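Local coordinates for protein nucleoside hydrolase, putative (Trypanosoma brucei, PDB 3FZ0) that belongs to the calcium-containing nucleoside hydrolase family and holds a calcium ion at an aspartate-lined site, assembling here as four chains, at residues 43-48 with 80-85; 76-81 with 179-184; 167-172 with 205-210. The protein carries 2 engineered substitutions. All coordinates share one frame; numbering follows the deposited sequence.

Loops, helix starts and a strand end meet where parallel strands of the main mixed sheet finish. Contacts 1 and 2 use the loop between strand 66-68 and helix 101-104: they share Thr80 and Val81, their centres lie about 11 Å apart, and Asn43 touches Phe181. Contact 3, about 15 Å from contact 2 and about 21 Å from contact 1 between centres, ties the loop after strand 162-165 to strand 203-206 and helix 208-212. Along the chain contact 1 closes before contact 3 opens, while contacts 2 and 3 interleave. Glu180 joins these two by touching Gly167 and Trp208. The loops gather on one side of the sheet, contact 1 nearest the calcium and contact 3 farthest.

Contact 1 of 3, residues 43-48 with 80-85; sequences NVEVNQ and TVQWGG
Gln82 and Asn43 reach past each other, each meeting backbone of the other's segment. Gln82 sets CG anti to its own carbonyl carbon and then runs extended, so that its CD lies 3.2 Å from Asn43 O. This is contact without a hydrogen bond: OE1 and Asn43 O are both acceptors, while Gln82 NE2 sits 3.4 Å from Glu45 N, another donor. Gln82 NE2 is 3.8 Å from Glu45 OE2; the two side chains cross at about a right angle with amide and carboxylate planes 13° apart. Asn43 OD1 accepts a long, weak but fairly straight hydrogen bond from Trp83 N (3.3 Å, 162° at the hydrogen) and rests 3.4 Å from Trp83 CB. Trp83 turns CG anti to its N, leading the indole away from Asn43, and one ring face is covered near its rim by Gly85 CA, a place suited to a residue without a side chain. Glu45, at the N-cap of helix 46-60, uses OE1 to accept a weak hydrogen bond from Val46 N. Since Asn43 N binds Asp14, a calcium ligand, Asn43 is a second-shell residue. Such loops beyond parallel strand ends are typical of the metal-centred pocket of the nucleoside hydrolase fold.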
ATOM      1  N   ASN B  43      -1.626   0.813 -25.389  1.00 64.63           N
ATOM      2  CA  ASN B  43      -2.552   1.749 -26.009  1.00 66.43           C
ATOM      3  C   ASN B  43      -3.528   1.147 -27.019  1.00 66.61           C
ATOM      4  O   ASN B  43      -4.597   1.710 -27.276  1.00 66.95           O
ATOM      5  CB  ASN B  43      -1.831   2.981 -26.540  1.00 67.35           C
ATOM      6  CG  ASN B  43      -1.506   3.979 -25.412  1.00 71.05           C
ATOM      7  OD1 ASN B  43      -2.386   4.333 -24.582  1.00 73.65           O
ATOM      8  ND2 ASN B  43      -0.244   4.407 -25.352  1.00 72.22           N
ATOM      9  N   VAL B  44      -3.168  -0.017 -27.560  1.00 66.53           N
ATOM     10  CA  VAL B  44      -4.103  -0.835 -28.306  1.00 66.40           C
ATOM     11  C   VAL B  44      -3.985  -2.289 -27.916  1.00 66.21           C
ATOM     12  O   VAL B  44      -2.949  -2.748 -27.423  1.00 66.09           O
ATOM     13  CB  VAL B  44      -3.957  -0.684 -29.847  1.00 67.00           C
ATOM     14  CG1 VAL B  44      -4.214   0.795 -30.243  1.00 68.29           C
ATOM     15  CG2 VAL B  44      -2.602  -1.183 -30.339  1.00 65.47           C
ATOM     16  N   GLU B  45      -5.075  -3.003 -28.126  1.00 65.84           N
ATOM     17  CA  GLU B  45      -5.108  -4.417 -27.868  1.00 66.44           C
ATOM     18  C   GLU B  45      -4.177  -5.202 -28.816  1.00 65.75           C
ATOM     19  O   GLU B  45      -4.006  -4.834 -29.986  1.00 65.48           O
ATOM     20  CB  GLU B  45      -6.565  -4.889 -27.930  1.00 67.19           C
ATOM     21  CG  GLU B  45      -6.963  -5.860 -26.797  1.00 72.97           C
ATOM     22  CD  GLU B  45      -6.012  -5.803 -25.572  1.00 79.70           C
ATOM     23  OE1 GLU B  45      -5.220  -6.793 -25.334  1.00 79.65           O
ATOM     24  OE2 GLU B  45      -6.064  -4.745 -24.881  1.00 82.05           O
ATOM     25  N   VAL B  46      -3.563  -6.275 -28.303  1.00 65.42           N
ATOM     26  CA  VAL B  46      -2.622  -7.098 -29.068  1.00 64.96           C
ATOM     27  C   VAL B  46      -3.088  -7.473 -30.489  1.00 65.13           C
ATOM     28  O   VAL B  46      -2.297  -7.431 -31.434  1.00 65.17           O
ATOM     29  CB  VAL B  46      -2.218  -8.356 -28.276  1.00 65.38           C
ATOM     30  CG1 VAL B  46      -1.482  -9.380 -29.165  1.00 64.80           C
ATOM     31  CG2 VAL B  46      -1.332  -7.948 -27.110  1.00 65.14           C
ATOM     32  N   ASN B  47      -4.363  -7.825 -30.644  1.00 65.00           N
ATOM     33  CA  ASN B  47      -4.909  -8.087 -31.974  1.00 64.88           C
ATOM     34  C   ASN B  47      -4.811  -6.903 -32.940  1.00 64.11           C
ATOM     35  O   ASN B  47      -4.457  -7.063 -34.102  1.00 64.08           O
ATOM     36  CB  ASN B  47      -6.351  -8.556 -31.878  1.00 65.53           C
ATOM     37  CG  ASN B  47      -6.460 -10.038 -31.620  1.00 68.48           C
ATOM     38  OD1 ASN B  47      -5.611 -10.816 -32.061  1.00 71.62           O
ATOM     39  ND2 ASN B  47      -7.509 -10.447 -30.909  1.00 71.33           N
ATOM     40  N   GLN B  48      -5.130  -5.713 -32.446  1.00 63.28           N
ATOM     41  CA  GLN B  48      -5.047  -4.524 -33.232  1.00 62.00           C
ATOM     42  C   GLN B  48      -3.566  -4.203 -33.442  1.00 61.95           C
ATOM     43  O   GLN B  48      -3.167  -3.827 -34.548  1.00 62.09           O
ATOM     44  CB  GLN B  48      -5.784  -3.395 -32.527  1.00 61.93           C
ATOM     45  CG  GLN B  48      -5.807  -2.084 -33.303  1.00 62.07           C
ATOM     46  CD  GLN B  48      -6.488  -2.241 -34.635  1.00 62.62           C
ATOM     47  OE1 GLN B  48      -7.675  -2.558 -34.680  1.00 65.24           O
ATOM     48  NE2 GLN B  48      -5.744  -2.058 -35.726  1.00 58.63           N
ATOM     49  N   THR B  80      -4.946   1.124 -16.090  1.00 66.61           N
ATOM     50  CA  THR B  80      -4.873   2.253 -17.015  1.00 67.33           C
ATOM     51  C   THR B  80      -5.988   2.146 -18.062  1.00 68.23           C
ATOM     52  O   THR B  80      -6.631   1.113 -18.241  1.00 67.94           O
ATOM     53  CB  THR B  80      -3.512   2.325 -17.743  1.00 67.09           C
ATOM     54  OG1 THR B  80      -3.305   1.126 -18.511  1.00 65.66           O
ATOM     55  CG2 THR B  80      -2.382   2.482 -16.752  1.00 67.14           C
ATOM     56  N   VAL B  81      -6.181   3.242 -18.759  1.00 69.92           N
ATOM     57  CA  VAL B  81      -7.174   3.395 -19.812  1.00 71.30           C
ATOM     58  C   VAL B  81      -6.392   3.591 -21.118  1.00 71.81           C
ATOM     59  O   VAL B  81      -5.275   4.146 -21.095  1.00 71.65           O
ATOM     60  CB  VAL B  81      -8.029   4.642 -19.472  1.00 71.70           C
ATOM     61  CG1 VAL B  81      -8.627   5.288 -20.689  1.00 72.36           C
ATOM     62  CG2 VAL B  81      -9.101   4.279 -18.419  1.00 71.95           C
ATOM     63  N   GLN B  82      -6.952   3.115 -22.238  1.00 72.88           N
ATOM     64  CA  GLN B  82      -6.414   3.406 -23.585  1.00 73.54           C
ATOM     65  C   GLN B  82      -6.574   4.889 -23.925  1.00 73.35           C
ATOM     66  O   GLN B  82      -7.657   5.459 -23.835  1.00 73.71           O
ATOM     67  CB  GLN B  82      -7.066   2.528 -24.657  1.00 73.59           C
ATOM     68  CG  GLN B  82      -6.751   1.028 -24.500  1.00 75.10           C
ATOM     69  CD  GLN B  82      -7.023   0.186 -25.759  1.00 74.98           C
ATOM     70  OE1 GLN B  82      -7.657   0.642 -26.714  1.00 75.65           O
ATOM     71  NE2 GLN B  82      -6.525  -1.054 -25.754  1.00 75.42           N
ATOM     72  N   TRP B  83      -5.472   5.511 -24.298  1.00 73.42           N
ATOM     73  CA  TRP B  83      -5.403   6.954 -24.521  1.00 73.30           C
ATOM     74  C   TRP B  83      -6.305   7.450 -25.661  1.00 72.84           C
ATOM     75  O   TRP B  83      -7.085   8.368 -25.460  1.00 72.50           O
ATOM     76  CB  TRP B  83      -3.951   7.317 -24.819  1.00 73.59           C
ATOM     77  CG  TRP B  83      -3.631   8.798 -24.919  1.00 74.55           C
ATOM     78  CD1 TRP B  83      -4.095   9.820 -24.104  1.00 74.20           C
ATOM     79  CD2 TRP B  83      -2.733   9.412 -25.863  1.00 74.30           C
ATOM     80  NE1 TRP B  83      -3.549  11.023 -24.513  1.00 73.95           N
ATOM     81  CE2 TRP B  83      -2.707  10.802 -25.578  1.00 73.04           C
ATOM     82  CE3 TRP B  83      -1.955   8.920 -26.930  1.00 73.40           C
ATOM     83  CZ2 TRP B  83      -1.945  11.706 -26.326  1.00 73.10           C
ATOM     84  CZ3 TRP B  83      -1.197   9.816 -27.674  1.00 73.38           C
ATOM     85  CH2 TRP B  83      -1.186  11.190 -27.362  1.00 73.89           C
ATOM     86  N   GLY B  84      -6.187   6.842 -26.843  1.00 72.05           N
ATOM     87  CA  GLY B  84      -6.930   7.279 -28.019  1.00 71.42           C
ATOM     88  C   GLY B  84      -6.413   8.528 -28.761  1.00 71.20           C
ATOM     89  O   GLY B  84      -7.094   9.050 -29.642  1.00 70.79           O
ATOM     90  N   GLY B  85      -5.220   9.012 -28.408  1.00 70.84           N
ATOM     91  CA  GLY B  85      -4.622  10.183 -29.062  1.00 70.09           C
ATOM     92  C   GLY B  85      -4.313   9.968 -30.542  1.00 69.75           C
ATOM     93  O   GLY B  85      -4.497  10.862 -31.378  1.00 69.62           O
TER

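Contact 2 of 3, residues 76-81 with 179-184; sequences GERETV and AEFNSH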
ATOM      1  N   GLY B  76      -3.084  -9.116 -12.440  1.00 62.18           N
ATOM      2  CA  GLY B  76      -4.367  -8.410 -12.304  1.00 62.71           C
ATOM      3  C   GLY B  76      -4.843  -7.653 -13.540  1.00 63.69           C
ATOM      4  O   GLY B  76      -4.122  -7.568 -14.552  1.00 63.50           O
ATOM      5  N   GLU B  77      -6.062  -7.108 -13.461  1.00 64.69           N
ATOM      6  CA  GLU B  77      -6.628  -6.292 -14.542  1.00 66.84           C
ATOM      7  C   GLU B  77      -5.858  -4.985 -14.724  1.00 65.44           C
ATOM      8  O   GLU B  77      -5.287  -4.471 -13.769  1.00 65.72           O
ATOM      9  CB  GLU B  77      -8.096  -5.980 -14.250  1.00 67.13           C
ATOM     10  CG  GLU B  77      -9.108  -6.785 -15.089  1.00 70.77           C
ATOM     11  CD  GLU B  77     -10.569  -6.566 -14.621  1.00 71.18           C
ATOM     12  OE1 GLU B  77     -10.981  -5.383 -14.492  1.00 76.33           O
ATOM     13  OE2 GLU B  77     -11.297  -7.576 -14.374  1.00 75.28           O
ATOM     14  N   ARG B  78      -5.844  -4.448 -15.944  1.00 65.13           N
ATOM     15  CA  ARG B  78      -5.192  -3.152 -16.227  1.00 64.39           C
ATOM     16  C   ARG B  78      -5.821  -2.079 -15.371  1.00 64.29           C
ATOM     17  O   ARG B  78      -7.023  -2.100 -15.143  1.00 63.81           O
ATOM     18  CB  ARG B  78      -5.269  -2.773 -17.726  1.00 64.39           C
ATOM     19  CG  ARG B  78      -6.690  -2.685 -18.305  1.00 64.30           C
ATOM     20  CD  ARG B  78      -6.713  -2.266 -19.739  1.00 63.82           C
ATOM     21  NE  ARG B  78      -5.967  -1.029 -19.935  1.00 65.78           N
ATOM     22  CZ  ARG B  78      -5.355  -0.669 -21.072  1.00 65.25           C
ATOM     23  NH1 ARG B  78      -5.373  -1.449 -22.131  1.00 63.98           N
ATOM     24  NH2 ARG B  78      -4.681   0.464 -21.127  1.00 65.00           N
ATOM     25  N   GLU B  79      -4.994  -1.168 -14.882  1.00 64.73           N
ATOM     26  CA  GLU B  79      -5.448  -0.054 -14.032  1.00 65.27           C
ATOM     27  C   GLU B  79      -5.295   1.262 -14.817  1.00 65.91           C
ATOM     28  O   GLU B  79      -5.478   2.366 -14.290  1.00 66.28           O
ATOM     29  CB  GLU B  79      -4.721  -0.067 -12.670  1.00 64.67           C
ATOM     30  CG  GLU B  79      -4.783  -1.476 -11.980  1.00 64.57           C
ATOM     31  CD  GLU B  79      -4.240  -1.530 -10.537  1.00 65.66           C
ATOM     32  OE1 GLU B  79      -3.943  -0.468  -9.956  1.00 67.49           O
ATOM     33  OE2 GLU B  79      -4.138  -2.642  -9.955  1.00 65.37           O
ATOM     34  N   THR B  80      -4.946   1.124 -16.090  1.00 66.61           N
ATOM     35  CA  THR B  80      -4.873   2.253 -17.015  1.00 67.33           C
ATOM     36  C   THR B  80      -5.988   2.146 -18.062  1.00 68.23           C
ATOM     37  O   THR B  80      -6.631   1.113 -18.241  1.00 67.94           O
ATOM     38  CB  THR B  80      -3.512   2.325 -17.743  1.00 67.09           C
ATOM     39  OG1 THR B  80      -3.305   1.126 -18.511  1.00 65.66           O
ATOM     40  CG2 THR B  80      -2.382   2.482 -16.752  1.00 67.14           C
ATOM     41  N   VAL B  81      -6.181   3.242 -18.759  1.00 69.92           N
ATOM     42  CA  VAL B  81      -7.174   3.395 -19.812  1.00 71.30           C
ATOM     43  C   VAL B  81      -6.392   3.591 -21.118  1.00 71.81           C
ATOM     44  O   VAL B  81      -5.275   4.146 -21.095  1.00 71.65           O
ATOM     45  CB  VAL B  81      -8.029   4.642 -19.472  1.00 71.70           C
ATOM     46  CG1 VAL B  81      -8.627   5.288 -20.689  1.00 72.36           C
ATOM     47  CG2 VAL B  81      -9.101   4.279 -18.419  1.00 71.95           C
ATOM     48  N   ALA B 179       2.766   8.729 -12.155  1.00 61.59           N
ATOM     49  CA  ALA B 179       3.286   7.627 -12.987  1.00 61.93           C
ATOM     50  C   ALA B 179       3.031   7.840 -14.465  1.00 62.07           C
ATOM     51  O   ALA B 179       1.933   8.270 -14.854  1.00 62.27           O
ATOM     52  CB  ALA B 179       2.703   6.250 -12.536  1.00 61.20           C
ATOM     53  N   GLU B 180       4.054   7.508 -15.266  1.00 61.79           N
ATOM     54  CA  GLU B 180       3.974   7.477 -16.721  1.00 61.71           C
ATOM     55  C   GLU B 180       3.168   6.230 -17.179  1.00 61.91           C
ATOM     56  O   GLU B 180       3.232   5.155 -16.558  1.00 62.52           O
ATOM     57  CB  GLU B 180       5.417   7.493 -17.273  1.00 62.05           C
ATOM     58  CG  GLU B 180       5.621   7.402 -18.802  1.00 62.75           C
ATOM     59  CD  GLU B 180       5.429   6.009 -19.328  1.00 64.06           C
ATOM     60  OE1 GLU B 180       5.848   5.046 -18.664  1.00 64.58           O
ATOM     61  OE2 GLU B 180       4.834   5.861 -20.399  1.00 63.55           O
ATOM     62  N   PHE B 181       2.432   6.363 -18.279  1.00 61.53           N
ATOM     63  CA  PHE B 181       1.626   5.258 -18.852  1.00 61.53           C
ATOM     64  C   PHE B 181       2.205   3.822 -18.819  1.00 61.33           C
ATOM     65  O   PHE B 181       1.583   2.927 -18.259  1.00 61.26           O
ATOM     66  CB  PHE B 181       1.166   5.604 -20.284  1.00 61.10           C
ATOM     67  CG  PHE B 181       0.233   4.583 -20.885  1.00 61.20           C
ATOM     68  CD1 PHE B 181      -1.103   4.526 -20.492  1.00 60.74           C
ATOM     69  CD2 PHE B 181       0.697   3.665 -21.839  1.00 61.01           C
ATOM     70  CE1 PHE B 181      -1.978   3.563 -21.034  1.00 61.08           C
ATOM     71  CE2 PHE B 181      -0.171   2.696 -22.397  1.00 61.80           C
ATOM     72  CZ  PHE B 181      -1.515   2.650 -21.997  1.00 60.96           C
ATOM     73  N   ASN B 182       3.349   3.595 -19.452  1.00 61.39           N
ATOM     74  CA  ASN B 182       3.878   2.228 -19.592  1.00 61.55           C
ATOM     75  C   ASN B 182       4.191   1.645 -18.213  1.00 61.78           C
ATOM     76  O   ASN B 182       3.898   0.479 -17.927  1.00 62.39           O
ATOM     77  CB  ASN B 182       5.161   2.193 -20.463  1.00 61.45           C
ATOM     78  CG  ASN B 182       4.908   2.495 -21.936  1.00 61.43           C
ATOM     79  OD1 ASN B 182       3.822   2.266 -22.439  1.00 63.35           O
ATOM     80  ND2 ASN B 182       5.947   2.974 -22.638  1.00 58.97           N
ATOM     81  N   SER B 183       4.810   2.459 -17.365  1.00 61.83           N
ATOM     82  CA  SER B 183       5.112   2.080 -15.995  1.00 61.67           C
ATOM     83  C   SER B 183       3.822   1.745 -15.247  1.00 61.54           C
ATOM     84  O   SER B 183       3.709   0.651 -14.662  1.00 61.72           O
ATOM     85  CB  SER B 183       5.871   3.208 -15.281  1.00 61.37           C
ATOM     86  OG  SER B 183       6.427   2.766 -14.041  1.00 61.84           O
ATOM     87  N   HIS B 184       2.860   2.673 -15.272  1.00 61.25           N
ATOM     88  CA  HIS B 184       1.574   2.481 -14.613  1.00 61.32           C
ATOM     89  C   HIS B 184       0.845   1.238 -15.144  1.00 61.14           C
ATOM     90  O   HIS B 184       0.202   0.552 -14.397  1.00 61.10           O
ATOM     91  CB  HIS B 184       0.698   3.737 -14.761  1.00 61.07           C
ATOM     92  CG  HIS B 184      -0.516   3.739 -13.889  1.00 60.99           C
ATOM     93  ND1 HIS B 184      -1.602   4.549 -14.133  1.00 61.37           N
ATOM     94  CD2 HIS B 184      -0.819   3.034 -12.773  1.00 61.92           C
ATOM     95  CE1 HIS B 184      -2.524   4.344 -13.209  1.00 60.04           C
ATOM     96  NE2 HIS B 184      -2.072   3.432 -12.365  1.00 60.87           N
TER
HETATM   97  O   HOH W   1      -3.012   2.090 -10.363  1.00 36.95           O
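Thr80 points from its loop toward helix 181-185, and its two branches divide the contact. Thr80 CB comes within 3.8 Å of Phe181 CE1, the threonine and phenylalanine side chains crossing at about a right angle. From CB, the hydroxyl takes the crowded position between backbone N and carbonyl carbon (chi1 61°), where OG1 accepts a weak hydrogen bond from Arg78 NH2. The same torsion sends Thr80 CG2 anti to the carbonyl carbon and over one face of the His184 imidazole, 3.4 Å from His184 ND1. A beta-branched residue with one polar and one methyl arm suits this place, since each arm has a different neighbour.

Arg78 braces the loop from within. Bent at chi3, it brings Arg78 NE to 2.8 Å from Thr80 O, above the carbonyl plane, and NH2 reaches Gly42 O. That NH2 and Val81 O both lie at the edge of the Phe181 ring, with Val81 O 3.3 Å from Phe181 CE1. On the helix side, Glu180 is the N-cap, its OE1 accepting from Ser183 N (3.1 Å) and OE2 from Asn182 N.

His184 ND1 is hydrogen-bonded to Ser175 OG, while His184 NE2 meets a water in the ring plane at 2.6 Å. That water donates to Glu79 OE1; the carboxylate's other oxygen, OE2, forms a salt bridge to Arg311 of the second subunit. A methyl thus covers one ring face while ND1 and NE2 have polar partners; the carboxylate, already so paired, could favour a protonated imidazole only modestly.

Contact 3 of 3, residues 167-172 with 205-210; sequences GTSESK and LVNWEV
Glu209 directs its carboxylate into the backbone of the loop 167-172. Glu209 OE1 accepts from Ser169 N at 2.8 Å, from above the carboxylate plane, while Glu209 OE2 takes Lys172 N at 3.1 Å nearly along its C-O axis and, more weakly, Glu170 N. A bend at chi2 (89°) folds the acid so that both oxygens face this loop. Asn207, the N-cap of helix 208-212, uses OD1 twice, for Val210 N (3.2 Å) and for the hydroxyl of Ser169, whose OG donates over 3.1 Å; asparagine suits the place because its ND2 still serves Ile340 O. Trp208 N gives an almost straight bond, 169° at the hydrogen, to Gly167 O, 2.9 Å away in the carbonyl plane. Gly167 has positive phi, favourable for glycine.

Farther out, Asn207 CB packs 3.4 Å from Gly167 O, and Leu205 CD2 lies 4.1 Å from Thr168 O. Trp208 CD1 sits 3.3 Å from Lys172 O, while its NE1 bonds Tyr322 of the third subunit, where Lys172 makes a cation-pi contact with Trp321. Here Glu209 meets no side-chain cation, so its charge is probably eased by the loop's N-H groups, which would help keep it ionised.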
ATOM      1  N   GLY B 167       8.524   5.329 -17.306  1.00 62.22           N
ATOM      2  CA  GLY B 167       8.692   6.115 -16.110  1.00 62.23           C
ATOM      3  C   GLY B 167       8.910   7.603 -16.253  1.00 63.31           C
ATOM      4  O   GLY B 167       8.721   8.195 -17.331  1.00 63.83           O
ATOM      5  N   THR B 168       9.256   8.231 -15.133  1.00 63.63           N
ATOM      6  CA  THR B 168       9.490   9.668 -15.083  1.00 64.01           C
ATOM      7  C   THR B 168      10.846   9.927 -14.395  1.00 64.31           C
ATOM      8  O   THR B 168      11.420   9.015 -13.744  1.00 64.65           O
ATOM      9  CB  THR B 168       8.396  10.371 -14.266  1.00 64.42           C
ATOM     10  OG1 THR B 168       8.641  10.122 -12.871  1.00 64.85           O
ATOM     11  CG2 THR B 168       7.009   9.860 -14.653  1.00 63.36           C
ATOM     12  N   SER B 169      11.362  11.141 -14.546  1.00 63.43           N
ATOM     13  CA  SER B 169      12.508  11.553 -13.774  1.00 63.63           C
ATOM     14  C   SER B 169      12.135  12.592 -12.725  1.00 63.75           C
ATOM     15  O   SER B 169      12.955  12.971 -11.913  1.00 63.67           O
ATOM     16  CB  SER B 169      13.631  12.068 -14.668  1.00 63.18           C
ATOM     17  OG  SER B 169      13.173  13.107 -15.484  1.00 63.38           O
ATOM     18  N   GLU B 170      10.890  13.039 -12.731  1.00 64.14           N
ATOM     19  CA  GLU B 170      10.461  14.183 -11.913  1.00 64.97           C
ATOM     20  C   GLU B 170       9.054  13.942 -11.388  1.00 64.43           C
ATOM     21  O   GLU B 170       8.413  14.848 -10.889  1.00 63.97           O
ATOM     22  CB  GLU B 170      10.469  15.486 -12.749  1.00 64.69           C
ATOM     23  CG  GLU B 170      11.846  16.000 -13.197  1.00 66.26           C
ATOM     24  CD  GLU B 170      11.763  17.265 -14.046  1.00 67.08           C
ATOM     25  OE1 GLU B 170      10.837  18.076 -13.830  1.00 70.96           O
ATOM     26  OE2 GLU B 170      12.608  17.455 -14.949  1.00 69.51           O
ATOM     27  N   SER B 171       8.591  12.709 -11.538  1.00 64.49           N
ATOM     28  CA  SER B 171       7.203  12.312 -11.314  1.00 64.77           C
ATOM     29  C   SER B 171       6.111  13.279 -11.816  1.00 64.04           C
ATOM     30  O   SER B 171       5.093  13.464 -11.155  1.00 63.66           O
ATOM     31  CB  SER B 171       6.990  11.862  -9.853  1.00 64.86           C
ATOM     32  OG  SER B 171       7.108  12.970  -8.985  1.00 67.88           O
ATOM     33  N   LYS B 172       6.339  13.877 -12.991  1.00 63.70           N
ATOM     34  CA  LYS B 172       5.256  14.417 -13.782  1.00 63.71           C
ATOM     35  C   LYS B 172       4.554  13.278 -14.503  1.00 63.04           C
ATOM     36  O   LYS B 172       4.840  13.040 -15.667  1.00 63.11           O
ATOM     37  CB  LYS B 172       5.762  15.431 -14.814  1.00 63.94           C
ATOM     38  CG  LYS B 172       6.376  16.668 -14.199  1.00 64.83           C
ATOM     39  CD  LYS B 172       6.568  17.779 -15.201  1.00 65.17           C
ATOM     40  CE  LYS B 172       7.700  18.698 -14.760  1.00 66.59           C
ATOM     41  NZ  LYS B 172       7.222  19.765 -13.842  1.00 69.05           N
ATOM     42  N   LEU B 205      16.890   4.262 -18.797  1.00 61.81           N
ATOM     43  CA  LEU B 205      15.502   4.677 -18.594  1.00 61.26           C
ATOM     44  C   LEU B 205      15.189   5.914 -19.420  1.00 61.55           C
ATOM     45  O   LEU B 205      15.501   7.048 -19.024  1.00 62.45           O
ATOM     46  CB  LEU B 205      15.208   4.908 -17.102  1.00 60.70           C
ATOM     47  CG  LEU B 205      13.762   5.190 -16.672  1.00 61.16           C
ATOM     48  CD1 LEU B 205      12.845   3.942 -16.497  1.00 59.62           C
ATOM     49  CD2 LEU B 205      13.760   6.057 -15.380  1.00 60.63           C
ATOM     50  N   VAL B 206      14.574   5.715 -20.574  1.00 61.49           N
ATOM     51  CA  VAL B 206      14.143   6.850 -21.378  1.00 61.19           C
ATOM     52  C   VAL B 206      12.743   7.271 -20.894  1.00 61.68           C
ATOM     53  O   VAL B 206      11.703   6.702 -21.289  1.00 62.15           O
ATOM     54  CB  VAL B 206      14.247   6.543 -22.862  1.00 61.47           C
ATOM     55  CG1 VAL B 206      13.888   7.792 -23.722  1.00 60.19           C
ATOM     56  CG2 VAL B 206      15.686   6.007 -23.172  1.00 60.77           C
ATOM     57  N   ASN B 207      12.753   8.258 -20.000  1.00 61.25           N
ATOM     58  CA  ASN B 207      11.568   8.646 -19.251  1.00 61.53           C
ATOM     59  C   ASN B 207      10.812   9.742 -19.964  1.00 61.73           C
ATOM     60  O   ASN B 207      11.325  10.370 -20.903  1.00 61.82           O
ATOM     61  CB  ASN B 207      11.950   9.120 -17.840  1.00 61.07           C
ATOM     62  CG  ASN B 207      13.077  10.123 -17.859  1.00 61.83           C
ATOM     63  OD1 ASN B 207      12.865  11.320 -18.040  1.00 62.30           O
ATOM     64  ND2 ASN B 207      14.301   9.630 -17.727  1.00 62.36           N
ATOM     65  N   TRP B 208       9.604   9.995 -19.472  1.00 61.70           N
ATOM     66  CA  TRP B 208       8.704  10.987 -20.043  1.00 61.68           C
ATOM     67  C   TRP B 208       9.329  12.387 -20.214  1.00 62.11           C
ATOM     68  O   TRP B 208       9.296  12.947 -21.327  1.00 62.85           O
ATOM     69  CB  TRP B 208       7.425  11.048 -19.197  1.00 60.62           C
ATOM     70  CG  TRP B 208       6.463  12.162 -19.533  1.00 60.35           C
ATOM     71  CD1 TRP B 208       6.097  13.188 -18.706  1.00 59.61           C
ATOM     72  CD2 TRP B 208       5.727  12.340 -20.747  1.00 58.15           C
ATOM     73  NE1 TRP B 208       5.189  13.974 -19.319  1.00 58.08           N
ATOM     74  CE2 TRP B 208       4.931  13.492 -20.576  1.00 59.28           C
ATOM     75  CE3 TRP B 208       5.673  11.653 -21.972  1.00 58.96           C
ATOM     76  CZ2 TRP B 208       4.081  14.005 -21.607  1.00 59.42           C
ATOM     77  CZ3 TRP B 208       4.813  12.144 -22.995  1.00 58.58           C
ATOM     78  CH2 TRP B 208       4.039  13.309 -22.803  1.00 59.25           C
ATOM     79  N   GLU B 209       9.895  12.940 -19.145  1.00 61.84           N
ATOM     80  CA  GLU B 209      10.389  14.331 -19.165  1.00 61.83           C
ATOM     81  C   GLU B 209      11.540  14.527 -20.137  1.00 61.78           C
ATOM     82  O   GLU B 209      11.595  15.505 -20.836  1.00 62.32           O
ATOM     83  CB  GLU B 209      10.782  14.834 -17.770  1.00 61.32           C
ATOM     84  CG  GLU B 209       9.606  14.904 -16.771  1.00 63.60           C
ATOM     85  CD  GLU B 209       9.385  13.601 -15.983  1.00 64.94           C
ATOM     86  OE1 GLU B 209       9.803  12.536 -16.470  1.00 65.25           O
ATOM     87  OE2 GLU B 209       8.796  13.637 -14.873  1.00 64.63           O
ATOM     88  N   VAL B 210      12.437  13.568 -20.249  1.00 61.82           N
ATOM     89  CA  VAL B 210      13.491  13.734 -21.231  1.00 61.38           C
ATOM     90  C   VAL B 210      12.941  13.678 -22.658  1.00 61.34           C
ATOM     91  O   VAL B 210      13.498  14.331 -23.543  1.00 61.57           O
ATOM     92  CB  VAL B 210      14.680  12.762 -21.009  1.00 61.32           C
ATOM     93  CG1 VAL B 210      14.348  11.349 -21.479  1.00 60.45           C
ATOM     94  CG2 VAL B 210      15.893  13.294 -21.705  1.00 60.44           C
TER